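Local coordinates for DUF1573 domain-containing protein (Porphyromonas gingivalis, PDB 2QSV), which is of unknown function, its C-terminal part consisting of two immunoglobulin-like domains, though a cysteine-type peptidase activity is tentatively assigned to the whole protein, at residues A114-L126 with A138-L152. Numbering follows the deposited sequence. Where two conformers were deposited one is given.
Sequences AAQTGVMELSTYL and AAIEIRNVGAGPLRL
Ala114 O is linked through a water to Ala147 N where the first strand of an immunoglobulin-like beta sandwich enters its sheet beside strand 136-144 and the turn that follows it. Ala115 O rests 3.3 Å from Gly148 CA, and Gly148 N gives a weak bond to Thr117 O. Gly118 CA comes within 4.0 Å of Leu150 CA, which already belongs to the other sheet. Val119 N donates almost straight (168°) to Asn144 OD1, 3.1 Å away. Gly146 N reaches the same oxygen from the opposite face of the amide plane, closing an Asx turn, while Asn144 ND2 bonds Gly148 O and Ile171 O, so both polar atoms of this buried amide are used. Val119 O accepts from Val145 N. Met120, a selenomethionine, enters the core between the sheets: CG lies 3.7 Å from Ile142 CG2, and the bend at chi3 (76°) accompanies contact of SE with Leu152 CD2. Glu121 and Arg143 form the antiparallel hydrogen-bonded pair; in one deposited arrangement Glu121 OE2 makes a 3.2 Å salt bridge to Arg143 NH1, the carboxylate and guanidinium planes 62° apart. One water donates to Glu121 O and Glu141 O. Leu122 CB meets Ile140 CG2, and its CD2 meets Ile142 CG1, side by side. Another water joins Ser123 N to Glu141 O. The chain then departs, residues 125-126 pairing with strand 211-219, yet Leu126 CD2 still touches Ala138 CB at 3.8 Å.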
loop_
_atom_site.group_PDB
_atom_site.type_symbol
_atom_site.label_atom_id
_atom_site.label_comp_id
_atom_site.label_asym_id
_atom_site.label_seq_id
_atom_site.Cartn_x
_atom_site.Cartn_y
_atom_site.Cartn_z
ATOM N N ALA A 114 -2.086 27.329 -5.309
ATOM C CA ALA A 114 -2.987 27.285 -4.150
ATOM C C ALA A 114 -4.463 27.145 -4.526
ATOM O O ALA A 114 -5.224 26.491 -3.811
ATOM C CB ALA A 114 -2.748 28.510 -3.219
ATOM N N ALA A 115 -4.870 27.689 -5.675
ATOM C CA ALA A 115 -6.284 27.591 -6.091
ATOM C C ALA A 115 -6.566 26.212 -6.622
ATOM O O ALA A 115 -7.708 25.816 -6.822
ATOM C CB ALA A 115 -6.612 28.666 -7.171
ATOM N N GLN A 116 -5.520 25.445 -6.858
ATOM C CA GLN A 116 -5.729 24.058 -7.267
ATOM C C GLN A 116 -5.549 22.997 -6.156
ATOM O O GLN A 116 -5.668 21.820 -6.436
ATOM C CB GLN A 116 -4.781 23.702 -8.416
ATOM C CG GLN A 116 -4.829 24.644 -9.633
ATOM C CD GLN A 116 -3.671 24.341 -10.560
ATOM O OE1 GLN A 116 -2.563 24.813 -10.370
ATOM N NE2 GLN A 116 -3.926 23.513 -11.544
ATOM N N THR A 117 -5.230 23.387 -4.934
ATOM C CA THR A 117 -4.918 22.382 -3.898
ATOM C C THR A 117 -5.784 22.612 -2.706
ATOM O O THR A 117 -6.279 23.711 -2.530
ATOM C CB THR A 117 -3.415 22.372 -3.488
ATOM O OG1 THR A 117 -3.029 23.682 -3.034
ATOM C CG2 THR A 117 -2.516 21.954 -4.655
ATOM N N GLY A 118 -5.985 21.567 -1.900
ATOM C CA GLY A 118 -6.751 21.653 -0.673
ATOM C C GLY A 118 -5.861 21.615 0.580
ATOM O O GLY A 118 -4.630 21.489 0.479
ATOM N N VAL A 119 -6.466 21.817 1.739
ATOM C CA VAL A 119 -5.779 21.673 3.033
ATOM C C VAL A 119 -6.737 20.834 3.862
ATOM O O VAL A 119 -7.882 21.258 4.145
ATOM C CB VAL A 119 -5.432 23.020 3.756
ATOM C CG1 VAL A 119 -4.669 22.718 5.139
ATOM C CG2 VAL A 119 -4.541 23.945 2.923
HETATM N N MSE A 120 -6.298 19.640 4.245
HETATM C CA MSE A 120 -7.152 18.684 4.955
HETATM C C MSE A 120 -7.072 18.869 6.469
HETATM O O MSE A 120 -5.960 18.862 7.052
HETATM C CB MSE A 120 -6.802 17.226 4.542
HETATM C CG MSE A 120 -7.797 16.143 5.129
HETATM SE SE MSE A 120 -7.816 14.554 4.066
HETATM C CE MSE A 120 -6.043 13.925 4.788
ATOM N N GLU A 121 -8.233 19.003 7.102
ATOM C CA GLU A 121 -8.315 18.972 8.537
ATOM C C GLU A 121 -9.212 17.806 8.968
ATOM O O GLU A 121 -10.330 17.650 8.466
ATOM C CB GLU A 121 -8.831 20.322 9.028
ATOM C CG GLU A 121 -9.102 20.396 10.485
ATOM C CD GLU A 121 -9.759 21.705 10.869
ATOM O OE1 GLU A 121 -9.163 22.774 10.560
ATOM O OE2 GLU A 121 -10.848 21.659 11.493
ATOM N N LEU A 122 -8.701 16.963 9.880
ATOM C CA LEU A 122 -9.471 15.833 10.446
ATOM C C LEU A 122 -8.821 15.320 11.745
ATOM O O LEU A 122 -7.665 15.624 12.059
ATOM C CB LEU A 122 -9.618 14.616 9.482
ATOM C CG LEU A 122 -8.479 14.049 8.581
ATOM C CD1 LEU A 122 -7.032 14.420 8.947
ATOM C CD2 LEU A 122 -8.595 12.629 8.218
ATOM N N SER A 123 -9.572 14.476 12.418
ATOM C CA SER A 123 -9.073 13.724 13.534
ATOM C C SER A 123 -8.193 12.581 13.028
ATOM O O SER A 123 -8.549 11.825 12.117
ATOM C CB SER A 123 -10.276 13.211 14.324
ATOM O OG SER A 123 -9.820 12.185 15.200
ATOM N N THR A 124 -6.995 12.491 13.578
ATOM C CA THR A 124 -6.059 11.443 13.142
ATOM C C THR A 124 -5.821 10.328 14.184
ATOM O O THR A 124 -4.910 9.522 14.051
ATOM C CB THR A 124 -4.749 12.030 12.612
ATOM O OG1 THR A 124 -4.225 12.947 13.572
ATOM C CG2 THR A 124 -4.995 12.761 11.250
ATOM N N TYR A 125 -6.664 10.299 15.204
ATOM C CA TYR A 125 -6.565 9.329 16.271
ATOM C C TYR A 125 -7.974 8.983 16.684
ATOM O O TYR A 125 -8.717 9.836 17.157
ATOM C CB TYR A 125 -5.770 9.907 17.445
ATOM C CG TYR A 125 -5.524 8.892 18.579
ATOM C CD1 TYR A 125 -4.414 8.054 18.573
ATOM C CD2 TYR A 125 -6.411 8.789 19.655
ATOM C CE1 TYR A 125 -4.173 7.129 19.633
ATOM C CE2 TYR A 125 -6.191 7.870 20.712
ATOM C CZ TYR A 125 -5.072 7.049 20.687
ATOM O OH TYR A 125 -4.858 6.148 21.735
ATOM N N LEU A 126 -8.365 7.743 16.483
ATOM C CA LEU A 126 -9.683 7.315 16.877
ATOM C C LEU A 126 -9.586 6.042 17.738
ATOM O O LEU A 126 -9.210 4.976 17.245
ATOM C CB LEU A 126 -10.567 7.040 15.627
ATOM C CG LEU A 126 -11.944 6.388 15.893
ATOM C CD1 LEU A 126 -12.874 7.293 16.716
ATOM C CD2 LEU A 126 -12.658 5.993 14.582
ATOM N N ALA A 138 -18.038 4.106 12.767
ATOM C CA ALA A 138 -17.707 5.440 13.232
ATOM C C ALA A 138 -17.599 6.338 12.000
ATOM O O ALA A 138 -17.590 5.865 10.863
ATOM C CB ALA A 138 -16.388 5.437 14.039
ATOM N N ALA A 139 -17.506 7.635 12.213
ATOM C CA ALA A 139 -17.387 8.558 11.086
ATOM C C ALA A 139 -16.426 9.659 11.474
ATOM O O ALA A 139 -16.527 10.194 12.539
ATOM C CB ALA A 139 -18.745 9.120 10.733
ATOM N N ILE A 140 -15.454 9.952 10.638
ATOM C CA ILE A 140 -14.581 11.067 10.894
ATOM C C ILE A 140 -14.895 12.120 9.850
ATOM O O ILE A 140 -14.939 11.818 8.663
ATOM C CB ILE A 140 -13.089 10.636 10.844
ATOM C CG1 ILE A 140 -12.705 9.916 12.169
ATOM C CG2 ILE A 140 -12.133 11.809 10.607
ATOM C CD1 ILE A 140 -11.322 9.314 12.137
ATOM N N GLU A 141 -15.099 13.355 10.295
ATOM C CA GLU A 141 -15.337 14.449 9.382
ATOM C C GLU A 141 -14.037 14.952 8.794
ATOM O O GLU A 141 -13.065 15.292 9.502
ATOM C CB GLU A 141 -16.110 15.590 10.086
ATOM C CG GLU A 141 -16.380 16.761 9.119
ATOM C CD GLU A 141 -17.278 17.865 9.694
ATOM O OE1 GLU A 141 -17.177 18.212 10.865
ATOM O OE2 GLU A 141 -18.053 18.437 8.936
ATOM N N ILE A 142 -13.993 14.971 7.485
ATOM C CA ILE A 142 -12.854 15.477 6.814
ATOM C C ILE A 142 -13.178 16.853 6.252
ATOM O O ILE A 142 -14.074 16.985 5.438
ATOM C CB ILE A 142 -12.422 14.545 5.672
ATOM C CG1 ILE A 142 -11.927 13.177 6.224
ATOM C CG2 ILE A 142 -11.389 15.276 4.790
ATOM C CD1 ILE A 142 -11.525 12.187 5.073
ATOM N N ARG A 143 -12.351 17.824 6.598
ATOM C CA ARG A 143 -12.646 19.178 6.296
ATOM C C ARG A 143 -11.616 19.732 5.312
ATOM O O ARG A 143 -10.410 19.463 5.452
ATOM C CB ARG A 143 -12.583 19.932 7.602
ATOM C CG ARG A 143 -13.493 21.073 7.660
ATOM C CD ARG A 143 -13.403 21.762 8.989
ATOM N NE ARG A 143 -13.329 23.195 8.746
ATOM C CZ ARG A 143 -13.265 24.129 9.689
ATOM N NH1 ARG A 143 -13.246 23.771 10.972
ATOM N NH2 ARG A 143 -13.163 25.419 9.347
ATOM N N ASN A 144 -12.083 20.499 4.322
ATOM C CA ASN A 144 -11.176 21.281 3.472
ATOM C C ASN A 144 -11.102 22.724 3.915
ATOM O O ASN A 144 -12.118 23.498 3.878
ATOM C CB ASN A 144 -11.549 21.147 1.952
ATOM C CG ASN A 144 -10.641 21.992 1.044
ATOM O OD1 ASN A 144 -9.514 22.316 1.413
ATOM N ND2 ASN A 144 -11.108 22.308 -0.160
ATOM N N VAL A 145 -9.901 23.141 4.338
ATOM C CA VAL A 145 -9.706 24.506 4.763
ATOM C C VAL A 145 -8.813 25.209 3.777
ATOM O O VAL A 145 -8.387 26.297 4.041
ATOM C CB VAL A 145 -9.239 24.684 6.266
ATOM C CG1 VAL A 145 -10.268 24.115 7.221
ATOM C CG2 VAL A 145 -7.820 24.071 6.507
ATOM N N GLY A 146 -8.528 24.593 2.641
ATOM C CA GLY A 146 -7.669 25.228 1.654
ATOM C C GLY A 146 -8.443 26.234 0.765
ATOM O O GLY A 146 -9.619 26.562 1.034
ATOM N N ALA A 147 -7.775 26.685 -0.282
ATOM C CA ALA A 147 -8.307 27.670 -1.250
ATOM C C ALA A 147 -8.817 26.987 -2.520
ATOM O O ALA A 147 -9.561 27.570 -3.254
ATOM C CB ALA A 147 -7.230 28.741 -1.586
ATOM N N GLY A 148 -8.393 25.747 -2.745
ATOM C CA GLY A 148 -8.787 24.930 -3.858
ATOM C C GLY A 148 -9.544 23.690 -3.377
ATOM O O GLY A 148 -9.686 23.458 -2.159
ATOM N N PRO A 149 -10.040 22.884 -4.334
ATOM C CA PRO A 149 -10.763 21.653 -3.999
ATOM C C PRO A 149 -9.761 20.627 -3.417
ATOM O O PRO A 149 -8.652 20.447 -3.939
ATOM C CB PRO A 149 -11.314 21.155 -5.357
ATOM C CG PRO A 149 -10.510 21.836 -6.394
ATOM C CD PRO A 149 -9.871 23.064 -5.797
ATOM N N LEU A 150 -10.165 20.006 -2.324
ATOM C CA LEU A 150 -9.416 18.919 -1.711
ATOM C C LEU A 150 -9.841 17.640 -2.384
ATOM O O LEU A 150 -11.051 17.327 -2.410
ATOM C CB LEU A 150 -9.723 18.856 -0.223
ATOM C CG LEU A 150 -9.109 17.696 0.608
ATOM C CD1 LEU A 150 -7.568 17.816 0.684
ATOM C CD2 LEU A 150 -9.746 17.696 2.040
ATOM N N ARG A 151 -8.873 16.923 -2.961
ATOM C CA ARG A 151 -9.115 15.667 -3.631
ATOM C C ARG A 151 -8.536 14.488 -2.853
ATOM O O ARG A 151 -7.375 14.559 -2.431
ATOM C CB ARG A 151 -8.459 15.711 -5.010
ATOM C CG ARG A 151 -9.063 16.798 -5.929
ATOM C CD ARG A 151 -8.293 16.861 -7.260
ATOM N NE ARG A 151 -8.572 18.131 -7.923
ATOM C CZ ARG A 151 -9.743 18.434 -8.486
ATOM N NH1 ARG A 151 -10.745 17.558 -8.464
ATOM N NH2 ARG A 151 -9.929 19.616 -9.062
ATOM N N LEU A 152 -9.333 13.445 -2.664
ATOM C CA LEU A 152 -8.907 12.259 -1.938
ATOM C C LEU A 152 -8.593 11.231 -2.993
ATOM O O LEU A 152 -9.504 10.600 -3.535
ATOM C CB LEU A 152 -9.993 11.748 -0.973
ATOM C CG LEU A 152 -10.629 12.710 0.011
ATOM C CD1 LEU A 152 -11.624 11.999 0.961
ATOM C CD2 LEU A 152 -9.622 13.564 0.802
HETATM O O HOH W 1 -5.026 26.058 -1.048
HETATM O O HOH W 2 -7.408 20.619 -7.862
HETATM O O HOH W 3 -12.418 18.038 10.619
HETATM O O HOH W 4 -12.359 15.060 12.127
#